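PDB 6PPN: U6 snRNA-associated Sm-like protein LSm8 from Schizosaccharomyces pombe, which serves in the nuclear LSM2-LSM8 ring, which binds U6 snRNA ending in a cyclic 2',3' phosphate and promotes U4/U6 annealing during spliceosome assembly. Local coordinates for residues I14-R19 and G62-M67. Numbering follows the deposited sequence.
Sequences ITNDGR and GENVAM. With nucleotides of chain A.
Under one face of the N64 carboxamide, CG anti to the backbone N (chi1 -179°), lie T15 CB, 3.5 Å from OD1, and the backbone N and CB of N16; a water sits at its OD1 edge. N64 O lies over one face of the N16 carboxamide, 3.6 Å from its CG, and A66 CB meets the OD1 edge; V92 and H94 of the C-terminal tail also touch this side chain. On D17 the carboxylate receives T15 OG1 nearly along its C-O axis, a very short 2.4 Å from OG1 to OD1, while OD2 and N64 OD1 share the water. R19 NE contributes charge alone to OD2. An alanine at T15 would remove the hydroxyl that gives to D17 and accepts from R19 N, and would probably loosen the type I turn. Between the strands, I14 O takes both A66 N and M67 N, a classic bulge where M67 CE packs on I14 CB. Beyond it, M67 extends the sheet into a neighbouring subunit, as in Sm rings. N16 N, reaching N64 O from above the carbonyl plane at 2.7 Å, thus ties the turn to the 3-10 segment 62-64, whose E63 N gives a 2.8 Å bond to O2 of U2 of the RNA, chain A, contacting its base.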
ATOM      1  N   ILE H  14       2.969  14.975  -6.253  1.00 36.50           N
ATOM      2  CA  ILE H  14       1.616  14.440  -6.238  1.00 35.01           C
ATOM      3  C   ILE H  14       1.640  13.230  -5.322  1.00 31.69           C
ATOM      4  O   ILE H  14       2.409  12.286  -5.565  1.00 35.01           O
ATOM      5  CB  ILE H  14       1.138  14.024  -7.630  1.00 39.89           C
ATOM      6  CG1 ILE H  14       1.380  15.143  -8.621  1.00 37.31           C
ATOM      7  CG2 ILE H  14      -0.332  13.686  -7.565  1.00 29.79           C
ATOM      8  CD1 ILE H  14       0.433  16.178  -8.466  1.00 37.63           C
ATOM      9  N   THR H  15       0.792  13.241  -4.298  1.00 38.03           N
ATOM     10  CA  THR H  15       0.756  12.178  -3.309  1.00 35.99           C
ATOM     11  C   THR H  15      -0.364  11.196  -3.615  1.00 35.29           C
ATOM     12  O   THR H  15      -1.218  11.424  -4.488  1.00 34.41           O
ATOM     13  CB  THR H  15       0.572  12.772  -1.917  1.00 32.13           C
ATOM     14  OG1 THR H  15      -0.623  13.525  -1.902  1.00 35.97           O
ATOM     15  CG2 THR H  15       1.661  13.728  -1.617  1.00 35.56           C
ATOM     16  N   ASN H  16      -0.351  10.071  -2.886  1.00 33.11           N
ATOM     17  CA  ASN H  16      -1.322   9.019  -3.170  1.00 33.64           C
ATOM     18  C   ASN H  16      -2.745   9.440  -2.850  1.00 36.50           C
ATOM     19  O   ASN H  16      -3.683   8.838  -3.391  1.00 39.49           O
ATOM     20  CB  ASN H  16      -0.971   7.738  -2.410  1.00 37.79           C
ATOM     21  CG  ASN H  16       0.271   7.048  -2.975  1.00 42.46           C
ATOM     22  OD1 ASN H  16       0.923   7.561  -3.896  1.00 47.06           O
ATOM     23  ND2 ASN H  16       0.579   5.868  -2.455  1.00 40.60           N
ATOM     24  N   ASP H  17      -2.941  10.432  -1.976  1.00 39.85           N
ATOM     25  CA  ASP H  17      -4.276  10.939  -1.690  1.00 38.73           C
ATOM     26  C   ASP H  17      -4.653  12.091  -2.607  1.00 50.32           C
ATOM     27  O   ASP H  17      -5.661  12.761  -2.357  1.00 50.21           O
ATOM     28  CB  ASP H  17      -4.403  11.370  -0.220  1.00 36.06           C
ATOM     29  CG  ASP H  17      -3.277  12.294   0.228  1.00 47.91           C
ATOM     30  OD1 ASP H  17      -2.484  12.731  -0.630  1.00 57.49           O
ATOM     31  OD2 ASP H  17      -3.186  12.605   1.444  1.00 52.99           O
ATOM     32  N   GLY H  18      -3.903  12.308  -3.687  1.00 47.90           N
ATOM     33  CA  GLY H  18      -4.302  13.279  -4.694  1.00 42.23           C
ATOM     34  C   GLY H  18      -3.871  14.703  -4.419  1.00 44.83           C
ATOM     35  O   GLY H  18      -4.244  15.604  -5.174  1.00 52.26           O
ATOM     36  N   ARG H  19      -3.070  14.940  -3.393  1.00 40.30           N
ATOM     37  CA  ARG H  19      -2.751  16.318  -3.068  1.00 39.72           C
ATOM     38  C   ARG H  19      -1.557  16.771  -3.895  1.00 44.13           C
ATOM     39  O   ARG H  19      -0.773  15.963  -4.380  1.00 41.74           O
ATOM     40  CB  ARG H  19      -2.440  16.486  -1.572  1.00 33.76           C
ATOM     41  CG  ARG H  19      -3.662  16.571  -0.699  1.00 52.42           C
ATOM     42  CD  ARG H  19      -3.680  15.579   0.430  1.00 72.36           C
ATOM     43  NE  ARG H  19      -3.010  15.999   1.660  1.00 78.79           N
ATOM     44  CZ  ARG H  19      -3.547  15.870   2.874  1.00 81.26           C
ATOM     45  NH1 ARG H  19      -2.876  16.256   3.946  1.00 84.79           N
ATOM     46  NH2 ARG H  19      -4.771  15.371   3.019  1.00 78.86           N
ATOM     47  N   GLY H  62       7.767   8.223   1.795  1.00 32.32           N
ATOM     48  CA  GLY H  62       7.833   7.846   0.378  1.00 34.33           C
ATOM     49  C   GLY H  62       6.683   6.971  -0.090  1.00 31.22           C
ATOM     50  O   GLY H  62       6.226   7.067  -1.236  1.00 34.72           O
ATOM     51  N   GLU H  63       6.215   6.102   0.774  1.00 30.46           N
ATOM     52  CA  GLU H  63       5.034   5.305   0.525  1.00 35.51           C
ATOM     53  C   GLU H  63       3.873   6.133   0.016  1.00 41.29           C
ATOM     54  O   GLU H  63       2.979   5.596  -0.631  1.00 42.05           O
ATOM     55  CB  GLU H  63       4.684   4.664   1.880  1.00 40.06           C
ATOM     56  CG  GLU H  63       3.459   3.898   2.011  1.00 50.82           C
ATOM     57  CD  GLU H  63       3.406   3.278   3.384  1.00 58.92           C
ATOM     58  OE1 GLU H  63       4.032   3.857   4.304  1.00 56.77           O
ATOM     59  OE2 GLU H  63       2.787   2.202   3.542  1.00 67.81           O
ATOM     60  N   ASN H  64       3.845   7.424   0.316  1.00 33.57           N
ATOM     61  CA  ASN H  64       2.689   8.242  -0.018  1.00 37.91           C
ATOM     62  C   ASN H  64       2.965   9.116  -1.232  1.00 39.62           C
ATOM     63  O   ASN H  64       2.084   9.857  -1.678  1.00 41.64           O
ATOM     64  CB  ASN H  64       2.288   9.055   1.228  1.00 34.60           C
ATOM     65  CG  ASN H  64       1.059   9.949   1.004  1.00 47.30           C
ATOM     66  OD1 ASN H  64       1.155  11.167   1.154  1.00 54.85           O
ATOM     67  ND2 ASN H  64      -0.093   9.356   0.667  1.00 51.01           N
ATOM     68  N   VAL H  65       4.151   8.983  -1.816  1.00 35.69           N
ATOM     69  CA  VAL H  65       4.582   9.794  -2.952  1.00 33.41           C
ATOM     70  C   VAL H  65       4.286   9.047  -4.241  1.00 32.35           C
ATOM     71  O   VAL H  65       4.750   7.917  -4.442  1.00 43.11           O
ATOM     72  CB  VAL H  65       6.077  10.120  -2.858  1.00 38.37           C
ATOM     73  CG1 VAL H  65       6.550  10.779  -4.163  1.00 33.95           C
ATOM     74  CG2 VAL H  65       6.321  11.039  -1.678  1.00 33.68           C
ATOM     75  N   ALA H  66       3.513   9.672  -5.122  1.00 34.14           N
ATOM     76  CA  ALA H  66       3.274   9.116  -6.451  1.00 33.54           C
ATOM     77  C   ALA H  66       4.226   9.691  -7.483  1.00 32.49           C
ATOM     78  O   ALA H  66       4.860   8.949  -8.244  1.00 33.06           O
ATOM     79  CB  ALA H  66       1.816   9.380  -6.890  1.00 28.86           C
ATOM     80  N   MET H  67       4.336  11.004  -7.547  1.00 34.30           N
ATOM     81  CA  MET H  67       5.147  11.618  -8.592  1.00 34.50           C
ATOM     82  C   MET H  67       5.867  12.790  -7.998  1.00 35.60           C
ATOM     83  O   MET H  67       5.310  13.465  -7.136  1.00 33.90           O
ATOM     84  CB  MET H  67       4.310  12.172  -9.746  1.00 40.40           C
ATOM     85  CG  MET H  67       3.714  11.132 -10.640  1.00 51.52           C
ATOM     86  SD  MET H  67       2.598  12.027 -11.716  1.00 50.86           S
ATOM     87  CE  MET H  67       1.048  11.823 -10.832  1.00 42.57           C
TER
ATOM     88  P     U A   2       8.688  -1.683   4.966  1.00 59.62           P
ATOM     89  OP1   U A   2       8.406  -3.005   4.337  1.00 67.54           O
ATOM     90  OP2   U A   2      10.091  -1.280   5.244  1.00 57.69           O
ATOM     91  O5'   U A   2       8.126  -0.470   4.120  1.00 56.42           O
ATOM     92  C5'   U A   2       6.730  -0.326   3.926  1.00 46.63           C
ATOM     93  C4'   U A   2       6.473   0.794   2.968  1.00 43.95           C
ATOM     94  O4'   U A   2       6.866   2.041   3.603  1.00 40.58           O
ATOM     95  C3'   U A   2       7.270   0.717   1.666  1.00 33.89           C
ATOM     96  O3'   U A   2       6.540   1.426   0.681  1.00 43.59           O
ATOM     97  C2'   U A   2       8.485   1.553   1.998  1.00 34.72           C
ATOM     98  O2'   U A   2       9.176   2.032   0.868  1.00 34.80           O
ATOM     99  C1'   U A   2       7.833   2.678   2.801  1.00 33.79           C
ATOM    100  N1    U A   2       8.750   3.425   3.663  1.00 34.89           N
ATOM    101  C2    U A   2       8.790   4.798   3.515  1.00 38.44           C
ATOM    102  O2    U A   2       8.069   5.421   2.723  1.00 36.42           O
ATOM    103  N3    U A   2       9.688   5.422   4.348  1.00 37.42           N
ATOM    104  C4    U A   2      10.521   4.828   5.285  1.00 37.66           C
ATOM    105  O4    U A   2      11.292   5.511   5.974  1.00 36.39           O
ATOM    106  C5    U A   2      10.415   3.408   5.358  1.00 32.66           C
ATOM    107  C6    U A   2       9.561   2.771   4.555  1.00 27.41           C
TER
HETATM  108  O   HOH W   1      -0.409  13.645   1.641  1.00 43.80           O